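Local coordinates for protein beta-glucuronidase (uncultured Clostridium sp., PDB 6U7J) that hydrolyses beta-D-glucuronides as a gut microbial glycosyl hydrolase of family 2, and probably releases estrogens from their glucuronide conjugates, at residues Lys29-Asp33 and Asp67-His73; Val141-Leu147 and Asn180-Ile184; Lys195-Ile201 and Glu217-Ala222; Glu223-Val229 and Glu241-Met245. All coordinates share one frame; numbering follows the deposited sequence.

Contact 1 of 4, residues Lys29-Asp33 and Asp67-His73; sequences KFKRD and DQELRDH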
# COMPACT_ATOMS: atom_id res chain seq x y z
N LYS B 29 -32.41 5.85 17.08
CA LYS B 29 -32.61 4.41 17.10
C LYS B 29 -32.97 3.94 15.70
O LYS B 29 -33.55 4.68 14.91
CB LYS B 29 -33.70 4.01 18.10
CG LYS B 29 -33.37 4.40 19.54
CD LYS B 29 -32.06 3.73 19.95
CE LYS B 29 -31.61 4.11 21.36
NZ LYS B 29 -30.52 3.21 21.85
N PHE B 30 -32.65 2.68 15.41
CA PHE B 30 -32.65 2.20 14.04
C PHE B 30 -32.90 0.71 14.00
O PHE B 30 -32.39 -0.04 14.83
CB PHE B 30 -31.31 2.55 13.38
CG PHE B 30 -31.12 2.03 11.98
CD1 PHE B 30 -30.78 0.69 11.75
CD2 PHE B 30 -31.17 2.90 10.89
CE1 PHE B 30 -30.56 0.23 10.46
CE2 PHE B 30 -30.94 2.45 9.60
CZ PHE B 30 -30.64 1.11 9.38
N LYS B 31 -33.65 0.28 12.99
CA LYS B 31 -33.92 -1.12 12.74
C LYS B 31 -34.22 -1.27 11.26
O LYS B 31 -34.87 -0.41 10.66
CB LYS B 31 -35.11 -1.61 13.58
CG LYS B 31 -35.40 -3.08 13.44
CD LYS B 31 -36.23 -3.62 14.62
CE LYS B 31 -37.64 -3.10 14.58
NZ LYS B 31 -38.47 -3.79 15.62
N ARG B 32 -33.77 -2.37 10.67
CA ARG B 32 -34.12 -2.66 9.29
C ARG B 32 -35.27 -3.66 9.22
O ARG B 32 -35.52 -4.41 10.15
CB ARG B 32 -32.90 -3.20 8.53
CG ARG B 32 -32.58 -4.62 8.80
CD ARG B 32 -31.63 -5.16 7.74
NE ARG B 32 -30.87 -6.27 8.29
CZ ARG B 32 -31.16 -7.56 8.10
NH1 ARG B 32 -32.19 -7.90 7.34
NH2 ARG B 32 -30.40 -8.50 8.66
N ASP B 33 -35.97 -3.64 8.08
CA ASP B 33 -36.93 -4.69 7.78
C ASP B 33 -36.23 -6.03 7.63
O ASP B 33 -35.17 -6.13 6.99
CB ASP B 33 -37.68 -4.37 6.48
CG ASP B 33 -38.85 -3.42 6.67
OD1 ASP B 33 -39.24 -3.14 7.83
OD2 ASP B 33 -39.39 -2.94 5.64
N ASP B 67 -21.96 -5.53 9.72
CA ASP B 67 -22.92 -6.51 9.25
C ASP B 67 -23.12 -6.38 7.74
O ASP B 67 -23.59 -5.34 7.26
CB ASP B 67 -24.25 -6.29 9.98
CG ASP B 67 -25.30 -7.22 9.49
OD1 ASP B 67 -24.97 -8.39 9.22
OD2 ASP B 67 -26.45 -6.76 9.36
N GLN B 68 -22.80 -7.44 7.00
CA GLN B 68 -22.97 -7.39 5.55
C GLN B 68 -24.45 -7.26 5.15
O GLN B 68 -24.76 -6.58 4.16
CB GLN B 68 -22.34 -8.64 4.93
CG GLN B 68 -22.65 -8.86 3.47
CD GLN B 68 -23.87 -9.75 3.26
OE1 GLN B 68 -24.09 -10.69 4.03
NE2 GLN B 68 -24.67 -9.43 2.24
N GLU B 69 -25.36 -7.88 5.90
CA GLU B 69 -26.77 -7.82 5.52
C GLU B 69 -27.32 -6.41 5.58
O GLU B 69 -28.16 -6.03 4.76
CB GLU B 69 -27.59 -8.75 6.41
CG GLU B 69 -27.45 -10.20 6.01
CD GLU B 69 -27.52 -11.13 7.20
OE1 GLU B 69 -26.43 -11.50 7.72
OE2 GLU B 69 -28.65 -11.47 7.61
N LEU B 70 -26.87 -5.61 6.55
CA LEU B 70 -27.30 -4.22 6.57
C LEU B 70 -26.64 -3.41 5.45
O LEU B 70 -27.30 -2.61 4.78
CB LEU B 70 -27.03 -3.61 7.95
CG LEU B 70 -27.51 -2.16 8.09
CD1 LEU B 70 -29.00 -2.06 7.80
CD2 LEU B 70 -27.18 -1.59 9.46
N ARG B 71 -25.34 -3.62 5.21
CA ARG B 71 -24.67 -2.93 4.11
C ARG B 71 -25.38 -3.16 2.78
O ARG B 71 -25.60 -2.21 2.01
CB ARG B 71 -23.20 -3.37 4.01
CG ARG B 71 -22.37 -2.61 2.93
CD ARG B 71 -21.05 -3.38 2.57
NE ARG B 71 -21.32 -4.65 1.89
CZ ARG B 71 -20.49 -5.70 1.83
NH1 ARG B 71 -19.30 -5.67 2.41
NH2 ARG B 71 -20.88 -6.80 1.18
N ASP B 72 -25.80 -4.40 2.51
CA ASP B 72 -26.39 -4.78 1.23
C ASP B 72 -27.93 -4.78 1.25
O ASP B 72 -28.54 -5.34 0.33
CB ASP B 72 -25.90 -6.17 0.83
CG ASP B 72 -24.37 -6.24 0.68
OD1 ASP B 72 -23.71 -5.18 0.52
OD2 ASP B 72 -23.84 -7.37 0.71
N HIS B 73 -28.54 -4.18 2.26
CA HIS B 73 -30.00 -4.23 2.43
C HIS B 73 -30.75 -3.66 1.23
O HIS B 73 -30.41 -2.60 0.70
CB HIS B 73 -30.37 -3.47 3.71
CG HIS B 73 -31.84 -3.41 3.99
ND1 HIS B 73 -32.56 -4.50 4.43
CD2 HIS B 73 -32.71 -2.37 3.94
CE1 HIS B 73 -33.82 -4.14 4.61
NE2 HIS B 73 -33.94 -2.85 4.33

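Contact 2 of 4, residues Val141-Leu147 and Asn180-Ile184; sequences VAVGNIL and NYSGI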
# COMPACT_ATOMS: atom_id res chain seq x y z
N VAL B 141 -39.13 7.69 11.17
CA VAL B 141 -38.85 7.93 9.75
C VAL B 141 -38.56 6.59 9.09
O VAL B 141 -37.54 5.96 9.39
CB VAL B 141 -37.68 8.89 9.54
CG1 VAL B 141 -37.40 9.03 8.05
CG2 VAL B 141 -37.97 10.25 10.17
N ALA B 142 -39.42 6.17 8.17
CA ALA B 142 -39.13 5.02 7.32
C ALA B 142 -38.34 5.50 6.11
O ALA B 142 -38.72 6.49 5.48
CB ALA B 142 -40.41 4.31 6.87
N VAL B 143 -37.25 4.80 5.80
CA VAL B 143 -36.30 5.18 4.76
C VAL B 143 -36.18 4.00 3.80
O VAL B 143 -35.80 2.90 4.22
CB VAL B 143 -34.93 5.55 5.35
CG1 VAL B 143 -33.90 5.87 4.24
CG2 VAL B 143 -35.04 6.71 6.33
N GLY B 144 -36.49 4.22 2.53
CA GLY B 144 -36.48 3.16 1.52
C GLY B 144 -35.48 3.47 0.42
O GLY B 144 -35.36 4.62 -0.01
N ASN B 145 -34.79 2.43 -0.05
CA ASN B 145 -33.69 2.62 -1.00
C ASN B 145 -33.95 2.03 -2.39
O ASN B 145 -33.02 1.96 -3.20
CB ASN B 145 -32.39 2.06 -0.44
CG ASN B 145 -32.42 0.55 -0.28
OD1 ASN B 145 -33.24 -0.15 -0.87
ND2 ASN B 145 -31.50 0.04 0.54
N ILE B 146 -35.16 1.59 -2.67
CA ILE B 146 -35.45 0.93 -3.93
C ILE B 146 -35.59 1.96 -5.04
O ILE B 146 -36.22 3.01 -4.87
CB ILE B 146 -36.71 0.06 -3.78
CG1 ILE B 146 -36.38 -1.12 -2.87
CG2 ILE B 146 -37.22 -0.40 -5.14
CD1 ILE B 146 -37.55 -1.92 -2.47
N LEU B 147 -34.98 1.68 -6.18
CA LEU B 147 -35.07 2.57 -7.34
C LEU B 147 -35.78 1.83 -8.46
O LEU B 147 -35.48 0.66 -8.72
CB LEU B 147 -33.69 3.03 -7.80
CG LEU B 147 -32.92 3.95 -6.85
CD1 LEU B 147 -31.51 4.16 -7.38
CD2 LEU B 147 -33.66 5.31 -6.63
N ASN B 180 -25.22 2.67 -3.91
CA ASN B 180 -26.57 3.15 -3.59
C ASN B 180 -26.75 3.30 -2.08
O ASN B 180 -27.56 2.61 -1.45
CB ASN B 180 -27.62 2.22 -4.19
CG ASN B 180 -29.02 2.87 -4.22
OD1 ASN B 180 -29.16 4.08 -4.40
ND2 ASN B 180 -30.06 2.05 -4.05
N TYR B 181 -25.97 4.22 -1.50
CA TYR B 181 -26.05 4.52 -0.08
C TYR B 181 -27.44 5.02 0.29
O TYR B 181 -28.07 5.77 -0.47
CB TYR B 181 -25.05 5.60 0.32
CG TYR B 181 -23.61 5.17 0.47
CD1 TYR B 181 -23.21 4.32 1.50
CD2 TYR B 181 -22.63 5.63 -0.40
CE1 TYR B 181 -21.91 3.93 1.65
CE2 TYR B 181 -21.30 5.25 -0.27
CZ TYR B 181 -20.95 4.40 0.76
OH TYR B 181 -19.65 4.03 0.92
N SER B 182 -27.89 4.66 1.49
CA SER B 182 -29.21 5.04 1.96
C SER B 182 -29.10 5.51 3.40
O SER B 182 -28.18 5.13 4.13
CB SER B 182 -30.18 3.86 1.84
OG SER B 182 -31.49 4.23 2.20
N GLY B 183 -30.05 6.35 3.79
CA GLY B 183 -30.14 6.84 5.15
C GLY B 183 -30.62 8.28 5.17
O GLY B 183 -31.19 8.76 4.20
N ILE B 184 -30.38 8.96 6.29
CA ILE B 184 -30.72 10.37 6.45
C ILE B 184 -29.41 11.14 6.32
O ILE B 184 -28.66 11.28 7.29
CB ILE B 184 -31.42 10.64 7.78
CG1 ILE B 184 -32.68 9.76 7.90
CG2 ILE B 184 -31.80 12.11 7.92
CD1 ILE B 184 -33.44 9.92 9.22
O HOH W 1 -33.27 1.81 3.08
O HOH W 2 -28.67 1.18 0.52

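Contact 3 of 4, residues Lys195-Ile201 and Glu217-Ala222; sequences KEYIEDI and EIKTNA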
# COMPACT_ATOMS: atom_id res chain seq x y z
N LYS B 195 -46.83 33.21 12.68
CA LYS B 195 -47.89 32.63 11.86
C LYS B 195 -48.14 33.41 10.58
O LYS B 195 -48.66 32.85 9.61
CB LYS B 195 -49.18 32.50 12.67
CG LYS B 195 -49.01 31.67 13.92
CD LYS B 195 -50.15 30.67 14.10
CE LYS B 195 -49.81 29.66 15.19
NZ LYS B 195 -51.01 29.00 15.78
N GLU B 196 -47.77 34.69 10.53
CA GLU B 196 -47.78 35.44 9.28
C GLU B 196 -46.32 35.66 8.90
O GLU B 196 -45.58 36.29 9.66
CB GLU B 196 -48.53 36.77 9.43
CG GLU B 196 -49.91 36.64 10.07
CD GLU B 196 -50.77 37.90 9.88
OE1 GLU B 196 -52.01 37.76 9.69
OE2 GLU B 196 -50.22 39.03 9.93
N TYR B 197 -45.92 35.16 7.74
CA TYR B 197 -44.51 34.93 7.50
C TYR B 197 -44.17 34.94 6.02
O TYR B 197 -45.02 34.74 5.15
CB TYR B 197 -44.08 33.59 8.10
CG TYR B 197 -44.64 32.42 7.33
CD1 TYR B 197 -45.93 31.95 7.60
CD2 TYR B 197 -43.90 31.79 6.34
CE1 TYR B 197 -46.45 30.88 6.90
CE2 TYR B 197 -44.41 30.72 5.63
CZ TYR B 197 -45.69 30.27 5.91
OH TYR B 197 -46.21 29.21 5.22
N ILE B 198 -42.87 35.11 5.76
CA ILE B 198 -42.34 35.11 4.40
C ILE B 198 -42.18 33.67 3.92
O ILE B 198 -41.47 32.88 4.55
CB ILE B 198 -41.00 35.87 4.35
CG1 ILE B 198 -41.22 37.32 4.81
CG2 ILE B 198 -40.40 35.81 2.96
CD1 ILE B 198 -40.00 37.93 5.48
N GLU B 199 -42.84 33.34 2.81
CA GLU B 199 -42.85 32.00 2.23
C GLU B 199 -41.75 31.79 1.18
O GLU B 199 -41.07 30.76 1.19
CB GLU B 199 -44.21 31.70 1.59
CG GLU B 199 -45.42 31.93 2.49
CD GLU B 199 -46.74 31.61 1.79
OE1 GLU B 199 -46.86 31.86 0.57
OE2 GLU B 199 -47.66 31.09 2.45
N ASP B 200 -41.60 32.73 0.25
CA ASP B 200 -40.71 32.53 -0.89
C ASP B 200 -40.11 33.87 -1.33
O ASP B 200 -40.76 34.91 -1.26
CB ASP B 200 -41.45 31.88 -2.06
CG ASP B 200 -40.52 31.27 -3.08
OD1 ASP B 200 -39.29 31.42 -2.93
OD2 ASP B 200 -41.01 30.62 -4.03
N ILE B 201 -38.86 33.81 -1.79
CA ILE B 201 -38.12 34.96 -2.30
C ILE B 201 -37.44 34.54 -3.60
O ILE B 201 -36.75 33.51 -3.63
CB ILE B 201 -37.05 35.46 -1.32
CG1 ILE B 201 -37.61 35.70 0.08
CG2 ILE B 201 -36.33 36.70 -1.87
CD1 ILE B 201 -36.51 35.83 1.12
N GLU B 217 -38.89 39.50 -5.73
CA GLU B 217 -40.30 39.17 -5.60
C GLU B 217 -40.46 38.30 -4.35
O GLU B 217 -39.82 37.25 -4.23
CB GLU B 217 -40.81 38.44 -6.84
CG GLU B 217 -42.27 38.02 -6.75
CD GLU B 217 -42.75 37.37 -8.04
OE1 GLU B 217 -43.94 36.97 -8.11
OE2 GLU B 217 -41.94 37.26 -8.98
N ILE B 218 -41.32 38.75 -3.44
CA ILE B 218 -41.49 38.15 -2.13
C ILE B 218 -42.92 37.63 -2.01
O ILE B 218 -43.86 38.23 -2.55
CB ILE B 218 -41.16 39.17 -1.02
CG1 ILE B 218 -39.75 39.72 -1.24
CG2 ILE B 218 -41.30 38.56 0.37
CD1 ILE B 218 -39.40 40.90 -0.36
N LYS B 219 -43.07 36.50 -1.33
CA LYS B 219 -44.35 35.83 -1.18
C LYS B 219 -44.56 35.59 0.30
O LYS B 219 -43.68 35.05 0.98
CB LYS B 219 -44.37 34.52 -1.97
CG LYS B 219 -45.66 33.72 -1.94
CD LYS B 219 -45.52 32.52 -2.92
CE LYS B 219 -46.18 31.22 -2.40
NZ LYS B 219 -46.70 30.32 -3.50
N THR B 220 -45.70 36.04 0.82
CA THR B 220 -46.12 35.80 2.19
C THR B 220 -47.49 35.12 2.18
O THR B 220 -48.15 35.02 1.15
CB THR B 220 -46.20 37.10 3.00
OG1 THR B 220 -47.43 37.76 2.71
CG2 THR B 220 -45.04 38.02 2.69
N ASN B 221 -47.91 34.67 3.37
CA ASN B 221 -49.25 34.14 3.55
C ASN B 221 -50.24 35.21 4.00
O ASN B 221 -51.29 34.86 4.55
CB ASN B 221 -49.23 32.97 4.55
CG ASN B 221 -48.90 33.40 5.96
OD1 ASN B 221 -48.15 34.35 6.17
ND2 ASN B 221 -49.45 32.69 6.95
N ALA B 222 -49.93 36.50 3.78
CA ALA B 222 -50.84 37.64 4.04
C ALA B 222 -50.41 38.79 3.12
O ALA B 222 -49.79 39.78 3.54
CB ALA B 222 -50.83 38.05 5.52

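Contact 4 of 4, residues Glu223-Val229 and Glu241-Met245; sequences EEKFIKV and ESNEM. Unlike the reference sequence in segment 223-229: Phe-226 (reference Ser).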
# COMPACT_ATOMS: atom_id res chain seq x y z
N GLU B 223 -50.78 38.68 1.84
CA GLU B 223 -50.29 39.56 0.77
C GLU B 223 -50.82 41.00 0.83
O GLU B 223 -51.03 41.61 -0.23
CB GLU B 223 -50.67 38.98 -0.60
CG GLU B 223 -50.38 37.50 -0.78
CD GLU B 223 -49.76 37.18 -2.15
OE1 GLU B 223 -48.97 36.22 -2.22
OE2 GLU B 223 -50.07 37.89 -3.14
N GLU B 224 -51.04 41.55 2.02
CA GLU B 224 -51.62 42.88 2.14
C GLU B 224 -51.09 43.67 3.32
O GLU B 224 -51.20 44.91 3.30
CB GLU B 224 -53.15 42.81 2.26
CG GLU B 224 -53.67 41.89 3.37
CD GLU B 224 -53.43 40.41 3.09
OE1 GLU B 224 -53.40 39.62 4.06
OE2 GLU B 224 -53.28 40.05 1.91
N LYS B 225 -50.54 43.03 4.34
CA LYS B 225 -49.85 43.79 5.36
C LYS B 225 -48.60 44.42 4.76
O LYS B 225 -48.14 44.06 3.67
CB LYS B 225 -49.52 42.90 6.56
CG LYS B 225 -50.69 42.03 7.01
CD LYS B 225 -51.73 42.83 7.78
CE LYS B 225 -52.75 41.90 8.46
NZ LYS B 225 -52.17 41.17 9.64
N PHE B 226 -48.05 45.38 5.48
CA PHE B 226 -46.97 46.21 4.96
C PHE B 226 -45.64 45.47 5.10
O PHE B 226 -45.43 44.72 6.06
CB PHE B 226 -46.93 47.56 5.68
CG PHE B 226 -48.23 48.35 5.57
CD1 PHE B 226 -48.26 49.57 4.91
CD2 PHE B 226 -49.41 47.87 6.12
CE1 PHE B 226 -49.44 50.29 4.80
CE2 PHE B 226 -50.59 48.58 6.01
CZ PHE B 226 -50.61 49.79 5.35
N ILE B 227 -44.75 45.68 4.13
CA ILE B 227 -43.45 45.03 4.11
C ILE B 227 -42.37 46.09 3.93
O ILE B 227 -42.57 47.10 3.25
CB ILE B 227 -43.36 43.96 2.99
CG1 ILE B 227 -42.27 42.93 3.31
CG2 ILE B 227 -43.12 44.62 1.63
CD1 ILE B 227 -42.37 41.67 2.47
N LYS B 228 -41.22 45.86 4.56
CA LYS B 228 -40.03 46.69 4.42
C LYS B 228 -38.89 45.82 3.89
O LYS B 228 -38.66 44.72 4.39
CB LYS B 228 -39.63 47.34 5.76
CG LYS B 228 -38.69 48.56 5.63
CD LYS B 228 -39.40 49.79 5.01
CE LYS B 228 -38.81 51.13 5.51
NZ LYS B 228 -37.66 51.65 4.70
N VAL B 229 -38.20 46.32 2.87
CA VAL B 229 -37.17 45.57 2.16
C VAL B 229 -35.93 46.43 2.06
O VAL B 229 -35.97 47.50 1.43
CB VAL B 229 -37.63 45.13 0.76
CG1 VAL B 229 -36.48 44.51 -0.02
CG2 VAL B 229 -38.78 44.17 0.86
N GLU B 241 -33.84 50.63 -0.57
CA GLU B 241 -35.00 50.48 0.32
C GLU B 241 -36.26 50.38 -0.51
O GLU B 241 -36.38 51.00 -1.57
CB GLU B 241 -35.17 51.67 1.27
CG GLU B 241 -34.33 51.63 2.51
CD GLU B 241 -34.63 52.80 3.41
OE1 GLU B 241 -34.09 53.90 3.14
OE2 GLU B 241 -35.40 52.63 4.38
N SER B 242 -37.23 49.63 -0.01
CA SER B 242 -38.52 49.60 -0.67
C SER B 242 -39.56 49.05 0.28
O SER B 242 -39.25 48.27 1.19
CB SER B 242 -38.48 48.77 -1.95
OG SER B 242 -39.77 48.66 -2.53
N ASN B 243 -40.80 49.49 0.07
CA ASN B 243 -41.98 48.95 0.73
C ASN B 243 -42.78 48.05 -0.20
O ASN B 243 -43.91 47.68 0.13
CB ASN B 243 -42.86 50.08 1.26
CG ASN B 243 -42.06 51.16 1.94
OD1 ASN B 243 -41.53 50.95 3.03
ND2 ASN B 243 -41.96 52.32 1.30
N GLU B 244 -42.22 47.71 -1.35
CA GLU B 244 -42.90 46.89 -2.33
C GLU B 244 -42.54 45.42 -2.13
O GLU B 244 -41.39 45.08 -1.84
CB GLU B 244 -42.51 47.33 -3.74
CG GLU B 244 -42.98 48.75 -4.08
CD GLU B 244 -44.47 48.93 -3.86
OE1 GLU B 244 -45.27 48.30 -4.61
OE2 GLU B 244 -44.85 49.67 -2.93
N MET B 245 -43.54 44.55 -2.28
CA MET B 245 -43.31 43.12 -2.22
C MET B 245 -42.69 42.57 -3.50
O MET B 245 -42.04 41.52 -3.46
CB MET B 245 -44.62 42.39 -1.93
CG MET B 245 -44.96 42.45 -0.46
SD MET B 245 -45.77 40.97 0.12
CE MET B 245 -46.82 41.63 1.42

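Contact 1 of 4, residues Lys29-Asp33 and Asp67-His73
Arg-32, near the end of strand 20-32, reaches across to the short helix 68-71 and to His-73, two residues beyond the helix. CG stands between the backbone N and the carbonyl carbon (chi1 78°), and from there the chain runs extended to NE. Arg-32 CB lies over one face of the His-73 ring, 4.3 Å from the centroid and 15° off the ring normal, a CH-pi contact; it also comes within 4.1 Å of Leu-70 CD1. Further out, Arg-32 CD passes 3.5 Å from His-73 ND1. At the tip, Arg-32 NH2 meets Glu-69 twice: CB of Glu-69 lies over a guanidinium face, and OE2 forms a long salt bridge with NH2 at 3.6 Å, the carboxylate and guanidinium planes being 59° apart. NH1 turns back to the carbonyl of the next residue, Asp-33 O, weakly. No hydrogen bond crosses the contact, so it rests on apolar packing and charge. Phe-30 presents its ring edge to Leu-70, CE1 to CD1 at 3.8 Å. The helix start is capped by Asp-67, whose OD2 accepts from Leu-70 N at 3.1 Å. His-73 NE2 is hydrogen-bonded to Trp-76 O, and the contact sits on the sheet of the sugar-binding domain, where Val-77 of strand 76-85 touches both Phe-30 and Arg-32, while Met-55 of strand 53-57 packs on Phe-30.

Contact 2 of 4, residues Val141-Leu147 and Asn180-Ile184
The flat amide of Asn-180 meets the 141-147 segment at both its heteroatoms. Asn-180 ND2 donates to Asn-145 O at 3.1 Å, in the carbonyl plane, with an N-H...O angle of 140°. Asn-180 OD1 touches Leu-147 CD1 at 3.8 Å and accepts from His-103. The amide of Asn-145 is turned to other partners: its ND2 reaches His-73 O and, weakly, a water that donates to Asn-180 O, while its OD1 takes Gly-75 N. With chi1 at -176° the Ser-182 hydroxyl is turned to the 141-147 side, where Ser-182 OG meets Asn-145 CB at 3.5 Å and Val-143 CG1 at 3.6 Å. A second water donates to both Ser-182 OG and Val-143 O, and Thr-102 O is a further partner of this hydroxyl. Farther along, Val-143 CG2 meets Ile-184 CG1 at 4.2 Å. The segments run 161° apart in direction, yet no backbone-to-backbone hydrogen bond joins them, so strand 183-184 packs across side chains and waters instead of extending the sheet. It pairs with strand 59-60, and Tyr-181 beside it bonds to Arg-575: the contact lies where the jelly-roll sugar-binding domain of family 2 hydrolases meets the TIM barrel.

Contact 3 of 4, residues Lys195-Ile201 and Glu217-Ala222
A classic beta bulge interrupts the antiparallel hairpin of strands 198-208 and 211-220, in the immunoglobulin-like domain of family 2 hydrolases. Glu-199 and Asp-200 both face Lys-219, whose carbonyl O accepts from Glu-199 N at 2.6 Å and from Asp-200 N at 3.2 Å. The return bond, Lys-219 N to Asp-200 O, resumes the ladder, and Ile-201 forms a non-hydrogen-bonded pair with Ile-218. Ile-198 and Ile-218 meet through their CG2 atoms at 3.9 Å, where Ile-269 packs on both. At the other end Asn-221 N continues the ladder with a weak bond to Tyr-197 O, and the Asn-221 amide adds two more. Asn-221 ND2 donates to Lys-195 O at 2.8 Å, and Asn-221 OD1 accepts from Tyr-197 N at 2.8 Å; CG placed between backbone N and carbonyl carbon (chi1 68°) sets the amide there. The Tyr-197 ring lies at 47° to this amide, Tyr-197 CE1 3.5 Å from Asn-221 ND2. Thr-220 OG1 accepts from Ala-222 N in an ST turn. Glu-199 OE1 rests against Lys-219 CE at 3.1 Å, but NZ is too distant for a salt bridge. The amide thus extends the pairing, and attraction between this glutamate and lysine is probably modest.

Contact 4 of 4, residues Glu223-Val229 and Glu241-Met245
Val-229 N donates to Ser-242 O at 2.8 Å, and Ser-242 N returns a bond to Val-229 O at 2.9 Å, so that the two backbones form one antiparallel hydrogen-bonded pair. A CA-H...O contact from Asn-243 CA to Ile-227 O, at 3.2 Å, continues the pairing by one residue. Ser-242 OG then accepts from Glu-244 N at 2.9 Å, an ST turn that ends the strand, and it is also hydrogen-bonded to Asp-247. Lys-228 starts off away from the partner strand, but bends at chi2 (70°) and chi4 (88°) swing its amine back to the extended Glu-241 carboxylate in a salt bridge; the modelled 2.5 Å between Lys-228 NZ and Glu-241 OE2 is doubtfully short. Beside this ion pair, Lys-228 CD passes 3.1 Å from Asn-243 OD1, the two side chains lying side by side and pointing the same way. On the side of Ile-227, which is buried, Ile-227 CG2 presses on Met-245 CG at 3.5 Å, while the methionine, bent at chi2 and chi3, carries Met-245 CE to Lys-225 O at 3.6 Å. Ile-227 also meets Ile-218 of the three-stranded sheet and Ile-269 of its own sheet. The chemistry is therefore divided: an ion pair between edge strand 238-242 and its neighbour 227-232, where solvent would probably weaken the attraction, and an apolar cluster around Ile-227, with the two backbone bonds holding the strands together.

From the N terminus, contact 1 closes a loop of 33 residues between strand 20-32 and helix 68-71, and contact 2 closes one of 32 between strand 135-144 and segment 180-184. Both lie in the sugar-binding domain, their centres 11 Å apart, and a probable hydrogen bond from Asn-145 ND2 to His-73 O joins them. Contacts 3 and 4 follow as successive hairpins in the next domain, closing 15 and 11 residues, their centres also 11 Å apart; Ile-218 packing on Ile-227 and Val-229 ties their two sheets together. All four run in series, none nesting or crossing. The pairs stay separate, contacts 2 and 3 being about 21 Å apart at their nearest atoms.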